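PDB 2WB0: E2A dna-binding protein from Human adenovirus 5, which binds single-stranded DNA and unwinds the template without ATP during the elongation phase of viral strand-displacement replication, relying on its ability to form multimers. Local coordinates for residues A7-G11 and F82-Y87; C46-L50 and F67-M71; Y78-F82 and V310-W314. One frame throughout, in Å; residues are numbered along the deposited sequence.

All three contacts use helix 64-83. Interaction 2 packs its early part, 67-71, against helix 40-53. Interaction 3 packs its later part, 78-82, against helix 300-315. Interaction 1 joins its C-terminal end and the chain just after it to helix 7-21. Interactions 1 and 3 share Phe82, and their centres lie about 12 Å apart. They also meet where Val85 N approaches Gln80 O at 2.9 Å. Interactions 2 and 3 have centres about 13 Å apart and touch through Trp49 and Leu313. Interactions 1 and 2 do not touch; their nearest atoms are about 13 Å apart. All three contacts lie away from the two zinc sites.

Interaction 1 of 3, residues A7-G11 and F82-Y87; sequences AWEKG and FAEVTY
Lys10 brings the end of its chain over one face of the Phe82 ring, crossing it at about a right angle, and also reaches the backbone of the same residue. Its CE sits 3.8 Å from Phe82 CZ, a CH-pi contact displaced toward the rim of the ring. The ammonium group continues the line as a cation-pi partner. Lys10 NZ lies 4.5 Å from the centroid of the Phe82 ring, only 10° off the ring normal. The chain gets there because it is fully extended, with CG trans to the backbone N (chi1 168°).

Lys10 NZ donates a 3.2 Å hydrogen bond to Phe82 O, coming from above the carbonyl plane. A water links the same two atoms: it accepts from Lys10 NZ and donates to Phe82 O at 2.7 Å. Two donors therefore hold this carbonyl at the end of helix 64-83.

Beside this, the small residues pack closely. Ala83 CB rests 3.3 Å from Gly11 N, and the bare glycine backbone lets the two segments come together here. Val85 CG1 packs on Ala7 CB at 3.8 Å. Farther along, Tyr87 OH meets the edge of the Trp8 indole in its plane, 3.6 Å from Trp8 CD1. That hydroxyl bonds weakly to Leu34 O; Trp8 NE1 bonds to Lys33 O. Glu84, with positive phi, is the C-prime residue of the Schellman motif that ends helix 64-83.

Interaction 2 of 3, residues C46-L50 and F67-M71; sequences CKTWL and FVTMM
Met71 reaches between Cys46, Trp49 and Leu50 where helices 40-53 and 64-83 pack in the all-alpha domain. The two short helical segments run at 118° to each other, with axes 9.9 Å apart. The contact is apolar and largely buried.

Met71 touches with three parts of its chain. Its CB lies 3.7 Å from Cys46 SG. Its sulfur faces Leu50, with Met71 SD 3.6 Å from Leu50 CD2. The chain then bends at its last torsion (chi3 82°), which turns the methyl toward the indole. There Met71 CE sits 3.8 Å from Trp49 CZ3, and the two side chains cross at about a right angle. The indole is held from another direction too, as Trp49 NE1 bonds to Glu316 OE1.

Leu50 sends CD2 into the middle of the group. Besides the Met71 sulfur, this methyl meets the edge of the Phe67 ring, in the ring plane, with Leu50 CD2 3.8 Å from Phe67 CE2. It also packs on Val68 CG2. Leu50 sits off the staggered positions, so the placing of its two methyls is less certain.

Helix 300-315 adds to the same core: Met309 touches Leu50, Ala306 touches Phe67 and Leu313 touches Trp49.

Lys47 and Val68 form the more exposed side. Lys47 starts out trans to its backbone N, then folds at its second torsion (chi2 63°). The bend carries the aliphatic part across Val68 at about a right angle. Val68 CG1 approaches Lys47 CB, and the other methyl, Val68 CG2, lies 3.6 Å from Lys47 CD.

Interaction 3 of 3, residues Y78-F82 and V310-W314; sequences YLQSF and VRSLW
Arg311 NE donates a 2.8 Å hydrogen bond to Tyr78 OH. It is nearly straight, at 169°, and the oxygen lies close to the guanidinium plane. A water lies unusually close to Tyr78 OH and also accepts from Arg311 NH2 at 2.9 Å. The tyrosine ring and the guanidinium are turned 69° apart. Arg311 is extended from CG to NE, which carries NE out to the hydroxyl.

Nearer the backbone, Tyr78 CB lies over one face of the Trp314 indole, 3.8 Å from Trp314 CE3, as a CH-pi contact. Leu79 CD1 meets the edge of the same indole at Trp314 CZ3. Phe82 presents a ring face to the indole edge in an offset edge-to-face pair. Val310 CG1 packs on Tyr78 CD2 at 3.7 Å.

Tyr78, Phe82 and Trp314 form an aromatic cluster. It joins helix 64-83 of the all-alpha domain to helix 300-315 of the zinc-binding region. Trp314 NE1 bonds to Glu320 O, and Phe318 stacks on the indole. The segments of helices 64-83 and 300-315 run at 49° with axes 12.5 Å apart, the large side chains spanning the gap. Leu79 also touches helices 7-21 and 40-53, while Leu313 packs on helix 40-53.

Interaction 1 of 3, residues A7-G11 and F82-Y87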
loop_
_atom_site.group_PDB
_atom_site.type_symbol
_atom_site.label_atom_id
_atom_site.label_comp_id
_atom_site.label_asym_id
_atom_site.label_seq_id
_atom_site.Cartn_x
_atom_site.Cartn_y
_atom_site.Cartn_z
ATOM N N ALA A 7 24.969 -12.855 -12.826
ATOM C CA ALA A 7 24.069 -12.397 -11.775
ATOM C C ALA A 7 22.942 -13.418 -11.456
ATOM O O ALA A 7 22.708 -13.793 -10.270
ATOM C CB ALA A 7 23.536 -11.104 -12.194
ATOM N N TRP A 8 22.287 -13.941 -12.506
ATOM C CA TRP A 8 21.287 -14.986 -12.314
ATOM C C TRP A 8 21.764 -16.185 -11.490
ATOM O O TRP A 8 21.087 -16.602 -10.517
ATOM C CB TRP A 8 20.677 -15.429 -13.663
ATOM C CG TRP A 8 19.499 -16.359 -13.523
ATOM C CD1 TRP A 8 18.167 -15.979 -13.475
ATOM C CD2 TRP A 8 19.516 -17.780 -13.444
ATOM N NE1 TRP A 8 17.375 -17.085 -13.383
ATOM C CE2 TRP A 8 18.165 -18.204 -13.361
ATOM C CE3 TRP A 8 20.539 -18.756 -13.441
ATOM C CZ2 TRP A 8 17.805 -19.534 -13.288
ATOM C CZ3 TRP A 8 20.171 -20.108 -13.350
ATOM C CH2 TRP A 8 18.830 -20.485 -13.246
ATOM N N GLU A 9 22.939 -16.746 -11.803
ATOM C CA GLU A 9 23.382 -17.862 -11.002
ATOM C C GLU A 9 23.667 -17.430 -9.519
ATOM O O GLU A 9 23.421 -18.171 -8.621
ATOM C CB GLU A 9 24.644 -18.515 -11.615
ATOM C CG GLU A 9 24.372 -19.465 -12.793
ATOM C CD GLU A 9 25.709 -20.029 -13.378
ATOM O OE1 GLU A 9 26.448 -19.226 -14.009
ATOM O OE2 GLU A 9 25.995 -21.232 -13.149
ATOM N N LYS A 10 24.178 -16.228 -9.324
ATOM C CA LYS A 10 24.522 -15.756 -7.972
ATOM C C LYS A 10 23.208 -15.600 -7.154
ATOM O O LYS A 10 23.084 -16.133 -6.037
ATOM C CB LYS A 10 25.269 -14.453 -8.077
ATOM C CG LYS A 10 25.421 -13.735 -6.747
ATOM C CD LYS A 10 26.309 -12.554 -6.846
ATOM C CE LYS A 10 26.722 -12.112 -5.449
ATOM N NZ LYS A 10 27.109 -10.691 -5.565
ATOM N N GLY A 11 22.204 -14.950 -7.759
ATOM C CA GLY A 11 20.827 -14.897 -7.203
ATOM C C GLY A 11 20.281 -16.247 -6.852
ATOM O O GLY A 11 19.730 -16.464 -5.734
ATOM N N PHE A 82 21.191 -7.983 -4.254
ATOM C CA PHE A 82 22.388 -8.741 -3.862
ATOM C C PHE A 82 23.102 -9.268 -5.123
ATOM O O PHE A 82 24.335 -9.054 -5.334
ATOM C CB PHE A 82 22.007 -9.905 -2.972
ATOM C CG PHE A 82 23.124 -10.894 -2.702
ATOM C CD1 PHE A 82 24.181 -10.563 -1.831
ATOM C CD2 PHE A 82 23.046 -12.185 -3.175
ATOM C CE1 PHE A 82 25.184 -11.484 -1.543
ATOM C CE2 PHE A 82 24.063 -13.142 -2.884
ATOM C CZ PHE A 82 25.124 -12.786 -2.064
ATOM N N ALA A 83 22.306 -9.983 -5.920
ATOM C CA ALA A 83 22.775 -10.661 -7.158
ATOM C C ALA A 83 23.077 -9.726 -8.339
ATOM O O ALA A 83 23.705 -10.143 -9.319
ATOM C CB ALA A 83 21.749 -11.653 -7.565
ATOM N N GLU A 84 22.599 -8.501 -8.256
ATOM C CA GLU A 84 22.590 -7.561 -9.360
ATOM C C GLU A 84 21.800 -8.061 -10.576
ATOM O O GLU A 84 22.235 -7.894 -11.750
ATOM C CB GLU A 84 24.021 -7.190 -9.743
ATOM C CG GLU A 84 24.854 -6.728 -8.528
ATOM C CD GLU A 84 26.130 -6.063 -8.996
ATOM O OE1 GLU A 84 27.169 -6.746 -9.015
ATOM O OE2 GLU A 84 26.062 -4.897 -9.417
ATOM N N VAL A 85 20.656 -8.688 -10.304
ATOM C CA VAL A 85 19.728 -8.987 -11.357
ATOM C C VAL A 85 18.586 -7.997 -11.340
ATOM O O VAL A 85 18.111 -7.679 -10.278
ATOM C CB VAL A 85 19.277 -10.478 -11.443
ATOM C CG1 VAL A 85 20.064 -11.416 -10.583
ATOM C CG2 VAL A 85 17.699 -10.695 -11.426
ATOM N N THR A 86 18.203 -7.458 -12.497
ATOM C CA THR A 86 17.004 -6.612 -12.605
ATOM C C THR A 86 16.296 -7.069 -13.882
ATOM O O THR A 86 16.971 -7.406 -14.913
ATOM C CB THR A 86 17.365 -5.132 -12.734
ATOM O OG1 THR A 86 18.110 -4.982 -13.924
ATOM C CG2 THR A 86 18.344 -4.681 -11.655
ATOM N N TYR A 87 14.967 -7.123 -13.819
ATOM C CA TYR A 87 14.180 -7.392 -15.006
ATOM C C TYR A 87 13.495 -6.085 -15.319
ATOM O O TYR A 87 12.704 -5.578 -14.517
ATOM C CB TYR A 87 13.145 -8.465 -14.748
ATOM C CG TYR A 87 13.786 -9.833 -14.384
ATOM C CD1 TYR A 87 14.111 -10.775 -15.373
ATOM C CD2 TYR A 87 14.056 -10.168 -13.072
ATOM C CE1 TYR A 87 14.632 -12.000 -15.015
ATOM C CE2 TYR A 87 14.611 -11.381 -12.720
ATOM C CZ TYR A 87 14.914 -12.296 -13.713
ATOM O OH TYR A 87 15.473 -13.530 -13.402
HETATM O O HOH W 1 26.209 -8.312 -3.560
#

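Interaction 2 of 3, residues C46-L50 and F67-M71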
loop_
_atom_site.group_PDB
_atom_site.type_symbol
_atom_site.label_atom_id
_atom_site.label_comp_id
_atom_site.label_asym_id
_atom_site.label_seq_id
_atom_site.Cartn_x
_atom_site.Cartn_y
_atom_site.Cartn_z
ATOM N N CYS A 46 9.646 -16.287 4.231
ATOM C CA CYS A 46 9.320 -15.283 5.208
ATOM C C CYS A 46 8.323 -15.855 6.245
ATOM O O CYS A 46 8.455 -15.593 7.437
ATOM C CB CYS A 46 8.725 -14.086 4.459
ATOM S SG CYS A 46 9.959 -13.211 3.452
ATOM N N LYS A 47 7.298 -16.572 5.772
ATOM C CA LYS A 47 6.249 -17.077 6.643
ATOM C C LYS A 47 6.875 -18.077 7.616
ATOM O O LYS A 47 6.589 -18.099 8.814
ATOM C CB LYS A 47 5.167 -17.769 5.796
ATOM C CG LYS A 47 3.984 -18.359 6.592
ATOM C CD LYS A 47 3.182 -17.257 7.355
ATOM C CE LYS A 47 1.898 -17.782 8.148
ATOM N NZ LYS A 47 0.926 -16.616 8.470
ATOM N N THR A 48 7.773 -18.908 7.097
ATOM C CA THR A 48 8.489 -19.834 7.961
ATOM C C THR A 48 9.307 -19.099 9.044
ATOM O O THR A 48 9.236 -19.478 10.240
ATOM C CB THR A 48 9.341 -20.873 7.139
ATOM O OG1 THR A 48 8.488 -21.475 6.171
ATOM C CG2 THR A 48 9.857 -21.992 8.012
ATOM N N TRP A 49 10.012 -18.026 8.652
ATOM C CA TRP A 49 10.809 -17.247 9.606
ATOM C C TRP A 49 9.904 -16.553 10.681
ATOM O O TRP A 49 10.217 -16.515 11.894
ATOM C CB TRP A 49 11.711 -16.280 8.843
ATOM C CG TRP A 49 12.477 -15.264 9.687
ATOM C CD1 TRP A 49 13.695 -15.450 10.272
ATOM C CD2 TRP A 49 12.112 -13.904 9.957
ATOM N NE1 TRP A 49 14.109 -14.305 10.912
ATOM C CE2 TRP A 49 13.167 -13.328 10.720
ATOM C CE3 TRP A 49 10.989 -13.107 9.644
ATOM C CZ2 TRP A 49 13.134 -11.994 11.200
ATOM C CZ3 TRP A 49 10.971 -11.766 10.108
ATOM C CH2 TRP A 49 12.044 -11.222 10.872
ATOM N N LEU A 50 8.762 -16.059 10.232
ATOM C CA LEU A 50 7.733 -15.506 11.135
ATOM C C LEU A 50 7.215 -16.560 12.140
ATOM O O LEU A 50 7.230 -16.307 13.335
ATOM C CB LEU A 50 6.601 -15.010 10.302
ATOM C CG LEU A 50 6.304 -13.536 10.020
ATOM C CD1 LEU A 50 7.303 -12.392 10.451
ATOM C CD2 LEU A 50 5.536 -13.328 8.691
ATOM N N PHE A 67 0.407 -9.557 4.387
ATOM C CA PHE A 67 1.661 -9.239 5.078
ATOM C C PHE A 67 2.850 -10.124 4.524
ATOM O O PHE A 67 3.961 -9.629 4.162
ATOM C CB PHE A 67 1.497 -9.426 6.604
ATOM C CG PHE A 67 2.705 -9.038 7.371
ATOM C CD1 PHE A 67 3.006 -7.697 7.532
ATOM C CD2 PHE A 67 3.572 -10.014 7.878
ATOM C CE1 PHE A 67 4.157 -7.259 8.223
ATOM C CE2 PHE A 67 4.676 -9.618 8.597
ATOM C CZ PHE A 67 5.004 -8.205 8.720
ATOM N N VAL A 68 2.606 -11.419 4.449
ATOM C CA VAL A 68 3.627 -12.363 3.965
ATOM C C VAL A 68 4.009 -12.135 2.498
ATOM O O VAL A 68 5.200 -12.263 2.089
ATOM C CB VAL A 68 3.113 -13.818 4.211
ATOM C CG1 VAL A 68 3.952 -14.814 3.473
ATOM C CG2 VAL A 68 3.096 -14.084 5.703
ATOM N N THR A 69 3.004 -11.857 1.686
ATOM C CA THR A 69 3.266 -11.521 0.269
ATOM C C THR A 69 4.141 -10.292 0.120
ATOM O O THR A 69 5.059 -10.266 -0.718
ATOM C CB THR A 69 1.956 -11.295 -0.449
ATOM O OG1 THR A 69 1.298 -12.569 -0.470
ATOM C CG2 THR A 69 2.212 -10.768 -1.918
ATOM N N MET A 70 3.894 -9.280 0.958
ATOM C CA MET A 70 4.723 -8.111 0.851
ATOM C C MET A 70 6.131 -8.408 1.351
ATOM O O MET A 70 7.092 -7.918 0.775
ATOM C CB MET A 70 4.137 -6.871 1.539
ATOM C CG MET A 70 2.846 -6.362 0.892
ATOM S SD MET A 70 2.930 -6.054 -0.913
ATOM C CE MET A 70 4.195 -4.796 -0.836
ATOM N N MET A 71 6.271 -9.111 2.461
ATOM C CA MET A 71 7.614 -9.501 2.844
ATOM C C MET A 71 8.316 -10.234 1.664
ATOM O O MET A 71 9.510 -10.017 1.404
ATOM C CB MET A 71 7.526 -10.484 4.015
ATOM C CG MET A 71 7.300 -9.780 5.359
ATOM S SD MET A 71 7.430 -10.920 6.763
ATOM C CE MET A 71 9.151 -10.951 6.931
#

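Interaction 3 of 3, residues Y78-F82 and V310-W314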
loop_
_atom_site.group_PDB
_atom_site.type_symbol
_atom_site.label_atom_id
_atom_site.label_comp_id
_atom_site.label_asym_id
_atom_site.label_seq_id
_atom_site.Cartn_x
_atom_site.Cartn_y
_atom_site.Cartn_z
ATOM N N TYR A 78 15.601 -7.614 -2.310
ATOM C CA TYR A 78 16.964 -7.677 -1.702
ATOM C C TYR A 78 17.817 -8.718 -2.421
ATOM O O TYR A 78 19.002 -8.475 -2.703
ATOM C CB TYR A 78 16.880 -7.933 -0.189
ATOM C CG TYR A 78 16.653 -6.620 0.535
ATOM C CD1 TYR A 78 17.646 -5.611 0.537
ATOM C CD2 TYR A 78 15.484 -6.392 1.231
ATOM C CE1 TYR A 78 17.445 -4.364 1.188
ATOM C CE2 TYR A 78 15.256 -5.133 1.904
ATOM C CZ TYR A 78 16.226 -4.127 1.849
ATOM O OH TYR A 78 16.021 -2.937 2.454
ATOM N N LEU A 79 17.205 -9.823 -2.785
ATOM C CA LEU A 79 17.890 -10.869 -3.538
ATOM C C LEU A 79 18.331 -10.387 -4.911
ATOM O O LEU A 79 19.492 -10.572 -5.296
ATOM C CB LEU A 79 16.952 -12.060 -3.703
ATOM C CG LEU A 79 17.020 -13.429 -3.080
ATOM C CD1 LEU A 79 18.251 -13.812 -2.168
ATOM C CD2 LEU A 79 15.707 -13.769 -2.459
ATOM N N GLN A 80 17.444 -9.689 -5.625
ATOM C CA GLN A 80 17.800 -9.073 -6.900
ATOM C C GLN A 80 18.948 -8.063 -6.741
ATOM O O GLN A 80 19.933 -8.099 -7.512
ATOM C CB GLN A 80 16.557 -8.398 -7.510
ATOM C CG GLN A 80 15.576 -9.424 -8.039
ATOM C CD GLN A 80 14.357 -8.749 -8.742
ATOM O OE1 GLN A 80 14.295 -7.527 -8.857
ATOM N NE2 GLN A 80 13.406 -9.563 -9.193
ATOM N N SER A 81 18.829 -7.150 -5.765
ATOM C CA SER A 81 19.907 -6.229 -5.455
ATOM C C SER A 81 21.228 -6.961 -5.117
ATOM O O SER A 81 22.244 -6.608 -5.677
ATOM C CB SER A 81 19.516 -5.197 -4.373
ATOM O OG SER A 81 18.290 -4.486 -4.729
ATOM N N PHE A 82 21.191 -7.983 -4.254
ATOM C CA PHE A 82 22.388 -8.741 -3.862
ATOM C C PHE A 82 23.102 -9.268 -5.123
ATOM O O PHE A 82 24.335 -9.054 -5.334
ATOM C CB PHE A 82 22.007 -9.905 -2.972
ATOM C CG PHE A 82 23.124 -10.894 -2.702
ATOM C CD1 PHE A 82 24.181 -10.563 -1.831
ATOM C CD2 PHE A 82 23.046 -12.185 -3.175
ATOM C CE1 PHE A 82 25.184 -11.484 -1.543
ATOM C CE2 PHE A 82 24.063 -13.142 -2.884
ATOM C CZ PHE A 82 25.124 -12.786 -2.064
ATOM N N VAL A 310 11.881 -7.870 6.905
ATOM C CA VAL A 310 12.748 -8.516 5.869
ATOM C C VAL A 310 14.234 -8.130 6.103
ATOM O O VAL A 310 15.161 -8.983 5.956
ATOM C CB VAL A 310 12.230 -8.243 4.417
ATOM C CG1 VAL A 310 13.323 -8.493 3.339
ATOM C CG2 VAL A 310 11.045 -9.163 4.113
ATOM N N ARG A 311 14.472 -6.881 6.447
ATOM C CA ARG A 311 15.834 -6.430 6.684
ATOM C C ARG A 311 16.424 -7.297 7.838
ATOM O O ARG A 311 17.545 -7.786 7.726
ATOM C CB ARG A 311 15.886 -4.912 6.928
ATOM C CG ARG A 311 15.554 -4.048 5.747
ATOM C CD ARG A 311 15.636 -2.553 6.049
ATOM N NE ARG A 311 15.492 -1.695 4.879
ATOM C CZ ARG A 311 15.017 -0.461 4.889
ATOM N NH1 ARG A 311 14.571 0.111 6.030
ATOM N NH2 ARG A 311 14.904 0.183 3.731
ATOM N N SER A 312 15.642 -7.577 8.890
ATOM C CA SER A 312 16.083 -8.467 9.959
ATOM C C SER A 312 16.404 -9.881 9.496
ATOM O O SER A 312 17.451 -10.419 9.832
ATOM C CB SER A 312 15.091 -8.517 11.136
ATOM O OG SER A 312 15.133 -7.266 11.785
ATOM N N LEU A 313 15.500 -10.474 8.737
ATOM C CA LEU A 313 15.667 -11.818 8.171
ATOM C C LEU A 313 16.911 -11.873 7.331
ATOM O O LEU A 313 17.677 -12.881 7.411
ATOM C CB LEU A 313 14.432 -12.197 7.303
ATOM C CG LEU A 313 14.387 -13.418 6.375
ATOM C CD1 LEU A 313 14.997 -14.674 6.982
ATOM C CD2 LEU A 313 12.837 -13.697 5.981
ATOM N N TRP A 314 17.102 -10.828 6.509
ATOM C CA TRP A 314 18.239 -10.731 5.622
ATOM C C TRP A 314 19.555 -10.759 6.482
ATOM O O TRP A 314 20.501 -11.521 6.187
ATOM C CB TRP A 314 18.182 -9.453 4.784
ATOM C CG TRP A 314 19.301 -9.426 3.797
ATOM C CD1 TRP A 314 20.546 -8.830 3.944
ATOM C CD2 TRP A 314 19.306 -10.061 2.524
ATOM N NE1 TRP A 314 21.337 -9.092 2.821
ATOM C CE2 TRP A 314 20.596 -9.843 1.938
ATOM C CE3 TRP A 314 18.352 -10.808 1.817
ATOM C CZ2 TRP A 314 20.923 -10.310 0.663
ATOM C CZ3 TRP A 314 18.693 -11.291 0.550
ATOM C CH2 TRP A 314 19.962 -11.029 -0.016
HETATM O O HOH W 2 16.651 -0.673 1.542
#